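Local coordinates for peptidase M16 domain protein (Alicyclobacillus acidocaldarius subsp. acidocaldarius DSM 446, PDB 4XEA) that is a putative metallopeptidase of the M16 family that binds a nickel ion in the crystal and probably hydrolyses peptide bonds, at residues Ile59-Glu64 and Gly131-Glu136; Glu64-Glu69 and Asp123-Lys128. All coordinates share one frame; numbering follows the deposited sequence.

Contact 1 of 2, residues Ile59-Glu64 and Gly131-Glu136. With NI (nickel (II) ion), chain C.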
ATOM      1  N   ILE A  59      10.606 -22.568  13.100  1.00 46.15           N
ATOM      2  CA  ILE A  59       9.410 -23.284  13.526  1.00 45.97           C
ATOM      3  C   ILE A  59       8.168 -22.442  13.542  1.00 44.48           C
ATOM      4  O   ILE A  59       7.144 -22.926  13.055  1.00 46.18           O
ATOM      5  CB  ILE A  59       9.580 -24.086  14.858  1.00 46.97           C
ATOM      6  CG1 ILE A  59      10.563 -25.237  14.594  1.00 49.43           C
ATOM      7  CG2 ILE A  59       8.222 -24.696  15.299  1.00 44.14           C
ATOM      8  CD1 ILE A  59      10.817 -26.155  15.798  1.00 49.87           C
ATOM      9  N   ALA A  60       8.237 -21.215  14.067  1.00 42.27           N
ATOM     10  CA  ALA A  60       7.084 -20.314  14.048  1.00 41.63           C
ATOM     11  C   ALA A  60       6.475 -20.244  12.636  1.00 42.68           C
ATOM     12  O   ALA A  60       5.256 -20.369  12.447  1.00 42.27           O
ATOM     13  CB  ALA A  60       7.438 -18.918  14.570  1.00 39.82           C
ATOM     14  N   HIS A  61       7.351 -20.099  11.652  1.00 43.97           N
ATOM     15  CA  HIS A  61       6.939 -19.894  10.251  1.00 44.59           C
ATOM     16  C   HIS A  61       6.455 -21.191   9.586  1.00 46.25           C
ATOM     17  O   HIS A  61       5.529 -21.177   8.769  1.00 46.76           O
ATOM     18  CB  HIS A  61       8.113 -19.282   9.510  1.00 45.02           C
ATOM     19  CG  HIS A  61       7.967 -19.290   8.040  1.00 47.07           C
ATOM     20  ND1 HIS A  61       8.535 -20.270   7.256  1.00 50.00           N
ATOM     21  CD2 HIS A  61       7.286 -18.476   7.202  1.00 50.29           C
ATOM     22  CE1 HIS A  61       8.233 -20.047   5.994  1.00 50.47           C
ATOM     23  NE2 HIS A  61       7.495 -18.954   5.932  1.00 53.32           N
ATOM     24  N   PHE A  62       7.082 -22.309   9.940  1.00 46.57           N
ATOM     25  CA  PHE A  62       6.607 -23.645   9.513  1.00 49.24           C
ATOM     26  C   PHE A  62       5.156 -23.882  10.004  1.00 49.37           C
ATOM     27  O   PHE A  62       4.266 -24.295   9.235  1.00 50.91           O
ATOM     28  CB  PHE A  62       7.567 -24.705  10.064  1.00 49.73           C
ATOM     29  CG  PHE A  62       7.590 -25.997   9.288  1.00 52.87           C
ATOM     30  CD1 PHE A  62       6.464 -26.786   9.190  1.00 55.25           C
ATOM     31  CD2 PHE A  62       8.772 -26.457   8.720  1.00 54.34           C
ATOM     32  CE1 PHE A  62       6.503 -27.996   8.487  1.00 58.92           C
ATOM     33  CE2 PHE A  62       8.812 -27.655   8.024  1.00 59.70           C
ATOM     34  CZ  PHE A  62       7.684 -28.418   7.908  1.00 60.18           C
ATOM     35  N   LEU A  63       4.906 -23.600  11.276  1.00 48.62           N
ATOM     36  CA  LEU A  63       3.549 -23.734  11.838  1.00 48.91           C
ATOM     37  C   LEU A  63       2.559 -22.814  11.097  1.00 49.43           C
ATOM     38  O   LEU A  63       1.433 -23.221  10.800  1.00 49.81           O
ATOM     39  CB  LEU A  63       3.527 -23.437  13.338  1.00 45.80           C
ATOM     40  CG  LEU A  63       4.237 -24.436  14.255  1.00 45.78           C
ATOM     41  CD1 LEU A  63       4.184 -23.908  15.677  1.00 45.54           C
ATOM     42  CD2 LEU A  63       3.557 -25.864  14.145  1.00 48.05           C
ATOM     43  N   GLU A  64       3.011 -21.610  10.738  1.00 48.30           N
ATOM     44  CA  GLU A  64       2.156 -20.690   9.983  1.00 48.96           C
ATOM     45  C   GLU A  64       1.722 -21.308   8.689  1.00 51.27           C
ATOM     46  O   GLU A  64       0.548 -21.214   8.320  1.00 52.97           O
ATOM     47  CB  GLU A  64       2.859 -19.341   9.736  1.00 47.74           C
ATOM     48  CG  GLU A  64       2.005 -18.328   8.943  1.00 50.92           C
ATOM     49  CD  GLU A  64       2.832 -17.592   7.890  1.00 51.45           C
ATOM     50  OE1 GLU A  64       3.857 -16.986   8.240  1.00 50.38           O
ATOM     51  OE2 GLU A  64       2.492 -17.671   6.709  1.00 56.01           O
ATOM     52  N   GLY A 131      10.310 -28.943   1.575  1.00 86.56           N
ATOM     53  CA  GLY A 131      10.738 -28.613   0.212  1.00 93.61           C
ATOM     54  C   GLY A 131      10.237 -27.246  -0.247  1.00 92.61           C
ATOM     55  O   GLY A 131      10.977 -26.478  -0.900  1.00 95.37           O
ATOM     56  N   ILE A 132       8.973 -26.952   0.103  1.00 90.34           N
ATOM     57  CA  ILE A 132       8.318 -25.696  -0.268  1.00 90.10           C
ATOM     58  C   ILE A 132       8.987 -24.525   0.441  1.00 82.75           C
ATOM     59  O   ILE A 132       9.184 -23.473  -0.154  1.00 84.18           O
ATOM     60  CB  ILE A 132       6.790 -25.729   0.036  1.00 91.45           C
ATOM     61  CG1 ILE A 132       6.099 -26.798  -0.833  1.00100.74           C
ATOM     62  CG2 ILE A 132       6.155 -24.358  -0.174  1.00 92.02           C
ATOM     63  CD1 ILE A 132       4.620 -26.993  -0.531  1.00103.55           C
ATOM     64  N   ILE A 133       9.361 -24.715   1.704  1.00 75.95           N
ATOM     65  CA  ILE A 133       9.996 -23.653   2.469  1.00 71.21           C
ATOM     66  C   ILE A 133      11.457 -23.470   2.047  1.00 71.09           C
ATOM     67  O   ILE A 133      11.910 -22.336   1.931  1.00 70.42           O
ATOM     68  CB  ILE A 133       9.864 -23.871   3.985  1.00 66.96           C
ATOM     69  CG1 ILE A 133       8.381 -23.863   4.382  1.00 68.13           C
ATOM     70  CG2 ILE A 133      10.575 -22.772   4.741  1.00 64.81           C
ATOM     71  CD1 ILE A 133       8.140 -24.366   5.781  1.00 66.45           C
ATOM     72  N   ALA A 134      12.169 -24.563   1.753  1.00 73.07           N
ATOM     73  CA  ALA A 134      13.558 -24.451   1.289  1.00 75.31           C
ATOM     74  C   ALA A 134      13.636 -23.599   0.031  1.00 79.96           C
ATOM     75  O   ALA A 134      14.535 -22.778  -0.117  1.00 80.29           O
ATOM     76  CB  ALA A 134      14.159 -25.807   1.043  1.00 79.83           C
ATOM     77  N   GLN A 135      12.677 -23.793  -0.863  1.00 84.92           N
ATOM     78  CA  GLN A 135      12.621 -23.053  -2.122  1.00 92.24           C
ATOM     79  C   GLN A 135      12.377 -21.571  -1.896  1.00 89.14           C
ATOM     80  O   GLN A 135      13.044 -20.727  -2.491  1.00 91.77           O
ATOM     81  CB  GLN A 135      11.513 -23.620  -3.016  1.00 99.74           C
ATOM     82  CG  GLN A 135      11.929 -24.865  -3.751  1.00109.55           C
ATOM     83  CD  GLN A 135      12.895 -24.567  -4.874  1.00119.70           C
ATOM     84  OE1 GLN A 135      13.346 -23.429  -5.039  1.00120.02           O
ATOM     85  NE2 GLN A 135      13.211 -25.585  -5.669  1.00131.83           N
ATOM     86  N   GLU A 136      11.388 -21.278  -1.056  1.00 85.13           N
ATOM     87  CA  GLU A 136      11.081 -19.915  -0.624  1.00 83.91           C
ATOM     88  C   GLU A 136      12.323 -19.226  -0.030  1.00 79.99           C
ATOM     89  O   GLU A 136      12.582 -18.055  -0.321  1.00 82.53           O
ATOM     90  CB  GLU A 136       9.930 -19.952   0.394  1.00 81.48           C
ATOM     91  CG  GLU A 136       9.477 -18.591   0.953  1.00 83.57           C
ATOM     92  CD  GLU A 136       9.260 -18.620   2.468  1.00 81.12           C
ATOM     93  OE1 GLU A 136       9.841 -17.739   3.155  1.00 83.40           O
ATOM     94  OE2 GLU A 136       8.522 -19.514   2.963  1.00 78.70           O
TER
HETATM   95 NI    NI C 502       6.210 -18.540   4.170  1.00 73.10          NI
HETATM   96  O   HOH W   1       4.696 -17.701   2.450  1.00 66.69           O

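Contact 2 of 2, residues Glu64-Glu69 and Asp123-Lys128. With NA (sodium ion), chain B; NI (nickel (II) ion), chain C.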
ATOM      1  N   GLU A  64       3.011 -21.610  10.738  1.00 48.30           N
ATOM      2  CA  GLU A  64       2.156 -20.690   9.983  1.00 48.96           C
ATOM      3  C   GLU A  64       1.722 -21.308   8.689  1.00 51.27           C
ATOM      4  O   GLU A  64       0.548 -21.214   8.320  1.00 52.97           O
ATOM      5  CB  GLU A  64       2.859 -19.341   9.736  1.00 47.74           C
ATOM      6  CG  GLU A  64       2.005 -18.328   8.943  1.00 50.92           C
ATOM      7  CD  GLU A  64       2.832 -17.592   7.890  1.00 51.45           C
ATOM      8  OE1 GLU A  64       3.857 -16.986   8.240  1.00 50.38           O
ATOM      9  OE2 GLU A  64       2.492 -17.671   6.709  1.00 56.01           O
ATOM     10  N   HIS A  65       2.657 -21.928   7.975  1.00 52.17           N
ATOM     11  CA  HIS A  65       2.328 -22.541   6.724  1.00 55.50           C
ATOM     12  C   HIS A  65       1.319 -23.683   6.918  1.00 56.95           C
ATOM     13  O   HIS A  65       0.419 -23.867   6.104  1.00 58.30           O
ATOM     14  CB  HIS A  65       3.581 -23.111   6.058  1.00 57.17           C
ATOM     15  CG  HIS A  65       4.234 -22.172   5.110  1.00 59.74           C
ATOM     16  ND1 HIS A  65       4.369 -22.451   3.767  1.00 63.92           N
ATOM     17  CD2 HIS A  65       4.772 -20.943   5.301  1.00 59.42           C
ATOM     18  CE1 HIS A  65       4.979 -21.438   3.173  1.00 64.19           C
ATOM     19  NE2 HIS A  65       5.236 -20.517   4.081  1.00 61.09           N
ATOM     20  N   LYS A  66       1.509 -24.456   7.981  1.00 55.82           N
ATOM     21  CA  LYS A  66       0.757 -25.691   8.176  1.00 58.36           C
ATOM     22  C   LYS A  66      -0.557 -25.470   8.915  1.00 57.96           C
ATOM     23  O   LYS A  66      -1.405 -26.367   8.972  1.00 59.58           O
ATOM     24  CB  LYS A  66       1.646 -26.719   8.892  1.00 59.47           C
ATOM     25  CG  LYS A  66       2.719 -27.395   7.966  1.00 62.13           C
ATOM     26  CD  LYS A  66       2.220 -27.783   6.560  1.00 66.93           C
ATOM     27  CE  LYS A  66       1.009 -28.750   6.529  1.00 70.45           C
ATOM     28  NZ  LYS A  66       0.388 -28.866   5.156  1.00 73.00           N
HETATM   29  N   MSE A  67      -0.742 -24.263   9.441  1.00 55.52           N
HETATM   30  CA  MSE A  67      -1.955 -23.941  10.188  1.00 55.63           C
HETATM   31  C   MSE A  67      -3.201 -24.044   9.322  1.00 57.82           C
HETATM   32  O   MSE A  67      -4.279 -24.345   9.842  1.00 59.04           O
HETATM   33  CB  MSE A  67      -1.890 -22.531  10.794  1.00 53.20           C
HETATM   34  CG  MSE A  67      -2.867 -22.300  11.931  1.00 53.03           C
HETATM   35 SE   MSE A  67      -2.511 -23.579  13.416  0.85 61.45          SE
HETATM   36  CE  MSE A  67      -0.598 -23.269  13.594  1.00 51.86           C
ATOM     37  N   PHE A  68      -3.061 -23.813   8.017  1.00 57.93           N
ATOM     38  CA  PHE A  68      -4.199 -23.802   7.126  1.00 60.61           C
ATOM     39  C   PHE A  68      -4.645 -25.205   6.693  1.00 64.11           C
ATOM     40  O   PHE A  68      -5.737 -25.353   6.177  1.00 66.16           O
ATOM     41  CB  PHE A  68      -3.898 -22.908   5.925  1.00 60.92           C
ATOM     42  CG  PHE A  68      -3.780 -21.460   6.297  1.00 56.98           C
ATOM     43  CD1 PHE A  68      -4.904 -20.644   6.310  1.00 57.49           C
ATOM     44  CD2 PHE A  68      -2.568 -20.935   6.697  1.00 58.87           C
ATOM     45  CE1 PHE A  68      -4.817 -19.289   6.681  1.00 57.06           C
ATOM     46  CE2 PHE A  68      -2.453 -19.580   7.084  1.00 57.08           C
ATOM     47  CZ  PHE A  68      -3.586 -18.752   7.056  1.00 56.84           C
ATOM     48  N   GLU A  69      -3.813 -26.226   6.928  1.00 73.17           N
ATOM     49  CA  GLU A  69      -4.186 -27.624   6.616  1.00 71.22           C
ATOM     50  C   GLU A  69      -5.404 -28.063   7.439  1.00 65.46           C
ATOM     51  O   GLU A  69      -5.411 -27.878   8.666  1.00 65.18           O
ATOM     52  CB  GLU A  69      -3.008 -28.568   6.913  1.00 75.71           C
ATOM     53  CG  GLU A  69      -3.249 -30.048   6.533  1.00 79.82           C
ATOM     54  CD  GLU A  69      -2.903 -30.362   5.080  1.00 90.39           C
ATOM     55  OE1 GLU A  69      -1.711 -30.265   4.719  1.00100.34           O
ATOM     56  OE2 GLU A  69      -3.816 -30.720   4.307  1.00 93.44           O
ATOM     57  N   ASP A 123       3.678 -37.082   8.974  1.00 92.73           N
ATOM     58  CA  ASP A 123       5.073 -37.185   8.566  1.00 91.89           C
ATOM     59  C   ASP A 123       5.191 -36.784   7.108  1.00 92.94           C
ATOM     60  O   ASP A 123       6.097 -36.029   6.747  1.00 90.39           O
ATOM     61  CB  ASP A 123       5.647 -38.579   8.795  1.00 97.35           C
ATOM     62  CG  ASP A 123       5.777 -38.922  10.262  1.00 97.08           C
ATOM     63  OD1 ASP A 123       6.471 -38.180  10.985  1.00 93.71           O
ATOM     64  OD2 ASP A 123       5.181 -39.942  10.687  1.00102.68           O
ATOM     65  N   GLU A 124       4.242 -37.241   6.293  1.00 97.72           N
ATOM     66  CA  GLU A 124       4.193 -36.917   4.875  1.00102.02           C
ATOM     67  C   GLU A 124       4.166 -35.403   4.644  1.00 96.36           C
ATOM     68  O   GLU A 124       5.068 -34.873   4.001  1.00 95.46           O
ATOM     69  CB  GLU A 124       2.986 -37.614   4.211  1.00111.35           C
ATOM     70  CG  GLU A 124       2.810 -37.338   2.716  1.00120.04           C
ATOM     71  CD  GLU A 124       1.558 -36.527   2.390  1.00122.81           C
ATOM     72  OE1 GLU A 124       0.552 -37.160   2.005  1.00133.99           O
ATOM     73  OE2 GLU A 124       1.581 -35.276   2.498  1.00117.59           O
ATOM     74  N   ASN A 125       3.172 -34.706   5.200  1.00 92.90           N
ATOM     75  CA  ASN A 125       2.969 -33.285   4.887  1.00 89.69           C
ATOM     76  C   ASN A 125       3.983 -32.358   5.535  1.00 82.59           C
ATOM     77  O   ASN A 125       4.148 -31.213   5.104  1.00 81.44           O
ATOM     78  CB  ASN A 125       1.518 -32.841   5.156  1.00 91.88           C
ATOM     79  CG  ASN A 125       1.208 -32.582   6.624  1.00 85.74           C
ATOM     80  OD1 ASN A 125       2.092 -32.551   7.478  1.00 77.73           O
ATOM     81  ND2 ASN A 125      -0.078 -32.389   6.919  1.00 87.33           N
ATOM     82  N   VAL A 126       4.645 -32.850   6.581  1.00 79.42           N
ATOM     83  CA  VAL A 126       5.819 -32.187   7.128  1.00 74.45           C
ATOM     84  C   VAL A 126       6.963 -32.301   6.125  1.00 76.35           C
ATOM     85  O   VAL A 126       7.680 -31.336   5.881  1.00 73.90           O
ATOM     86  CB  VAL A 126       6.241 -32.774   8.510  1.00 73.37           C
ATOM     87  CG1 VAL A 126       7.671 -32.367   8.880  1.00 70.23           C
ATOM     88  CG2 VAL A 126       5.266 -32.332   9.584  1.00 72.75           C
ATOM     89  N   GLU A 127       7.131 -33.470   5.527  1.00 82.08           N
ATOM     90  CA  GLU A 127       8.139 -33.602   4.470  1.00 87.24           C
ATOM     91  C   GLU A 127       7.853 -32.679   3.264  1.00 88.86           C
ATOM     92  O   GLU A 127       8.723 -31.892   2.857  1.00 88.56           O
ATOM     93  CB  GLU A 127       8.306 -35.052   4.018  1.00 95.78           C
ATOM     94  CG  GLU A 127       9.586 -35.300   3.226  1.00103.58           C
ATOM     95  CD  GLU A 127      10.809 -34.742   3.926  1.00100.31           C
ATOM     96  OE1 GLU A 127      11.481 -35.517   4.627  1.00104.86           O
ATOM     97  OE2 GLU A 127      11.088 -33.530   3.799  1.00 95.41           O
ATOM     98  N   LYS A 128       6.627 -32.712   2.752  1.00 91.91           N
ATOM     99  CA  LYS A 128       6.249 -31.870   1.609  1.00 95.77           C
ATOM    100  C   LYS A 128       6.557 -30.397   1.860  1.00 89.05           C
ATOM    101  O   LYS A 128       7.127 -29.712   1.001  1.00 90.24           O
ATOM    102  CB  LYS A 128       4.762 -32.029   1.276  1.00101.45           C
ATOM    103  CG  LYS A 128       4.321 -31.184   0.077  1.00108.56           C
ATOM    104  CD  LYS A 128       2.912 -31.475  -0.331  1.00116.86           C
ATOM    105  CE  LYS A 128       2.488 -30.576  -1.477  1.00124.70           C
ATOM    106  NZ  LYS A 128       1.046 -30.739  -1.752  1.00132.07           N
TER
HETATM  107 NA    NA B 501      -5.240 -25.507  11.795  1.00 49.58          NA
HETATM  108 NI    NI C 502       6.210 -18.540   4.170  1.00 73.10          NI
HETATM  109  O   HOH W   2      -3.713 -27.180  10.650  1.00 57.42           O
HETATM  110  O   HOH W   3      -7.010 -26.604  10.794  1.00 59.95           O
HETATM  111  O   HOH W   1       4.696 -17.701   2.450  1.00 66.69           O

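Contact 1 of 2, residues Ile59-Glu64 and Gly131-Glu136
His61 and Glu136 reach toward each other from two different helices and meet at the nickel ion, where their ligand atoms lie side by side. His61 NE2 binds the metal at 2.2 Å. Glu136 OE2 is the nearer carboxylate oxygen, but its 2.8 Å to the nickel is long for a metal bond. Ring and carboxylate planes are turned 72° apart. The carboxylate lies beside the CE1 end of the ring, with Glu136 OE2 3.1 Å from His61 CE1. NE2 and OE2 are also close, but they share no hydrogen and are brought together by the metal. Water 1 is bound at 2.4 Å from the nickel, and His65 is the other histidine ligand. This is the inverted zinc-binding motif HxxEH of the M16 peptidases. His61 and His65 are its histidines, and Glu136 is the more distant glutamate, supplied by helix 123-141. Glu64 holds the position of the family's general base, and its OE1 is hydrogen-bonded to Thr90. Glu136 CG stands anti to the backbone N (chi1 -180°), and a bend at chi2 turns the carboxylate to the metal. Behind the ligands sits Ile133. Its CG2 meets the edge of the His61 ring in plane, 3.8 Å from His61 CE1. Its other branch goes to Phe62: CD1 makes a CH-pi contact over one ring face, 4.0 Å from the Phe62 ring centroid and offset toward the rim. Further out, Phe62 also touches Val126, Glu129 and Lys130 of the same long helix, and Leu181 of helix 178-188. The two helix segments cross at 120°, their axes 11.5 Å apart.

Contact 2 of 2, residues Glu64-Glu69 and Asp123-Lys128
Asn125 is the residue of Asp123-Lys128 that meets both Lys66 and Glu69. Before it in sequence come two acidic residues. Asp123 turns to another part of the fold, where OD2 forms a salt bridge with Lys178. Glu124 does not touch the other segment, but its OE2 lies 6.4 Å from Glu69 OE1, a pair of like charges. Asn125 follows. Its CG sits between the backbone N and the carbonyl carbon (chi1 79°), which sends the amide toward Lys66 and Glu69. Lys66 CE lies 3.8 Å from Asn125 ND2, its side chain passing the amide at a slant. The Glu69 carboxylate comes from the opposite direction to Asn125, with Glu69 OE1 3.5 Å from Asn125 ND2 and the two planes only 17° apart. Asn125 ND2 gives a hydrogen bond to the carbonyl O of His120. Asn125 N is hydrogen-bonded to Thr122 OG1 at the start of helix 123-141. Lys66 and Glu69, which meet this helix start, come just after the HxxEH metal-binding motif of the M16 peptidases, whose last residue is His65. His65 NE2 binds the nickel at 2.2 Å. On the other side of that ring, His65 ND1 is hydrogen-bonded to Glu129 OE1. The chain then makes a type I beta turn from Lys66 to Glu69. Within it, Lys66 NZ bonds Glu69 OE1 at 2.6 Å in a salt bridge, on the anti side and 20° out of the carboxylate plane. The lysine chain bends at chi2 and chi3 to get there. An alanine in place of Lys66 would probably leave the Glu69 carboxylate without its charge mate and open a gap beside the Asn125 amide. In the same turn, the carbonyl O of Met67, a selenomethionine, binds sodium at 2.5 Å. Next along the helix, Val126 points away and packs on Leu181.

Contacts 1 and 2 join the same two helices, 59-66 and 123-141, and their centres are 9 Å apart. Apart from the shared Glu64, contact 2 lies in sequence between the two segments of contact 1, nested inside the loop that contact 1 closes. They also touch directly: Phe62 CZ is 3.6 Å from Val126 O. The nickel belongs to both, with His61 and Glu136 from contact 1 and His65 from contact 2. Contact 1 thus lies at the metal, while contact 2 extends the packing to the sodium-bound turn after helix 59-66. Together they join the two helices that carry the metal ligands, consistent with the active site of an M16 peptidase.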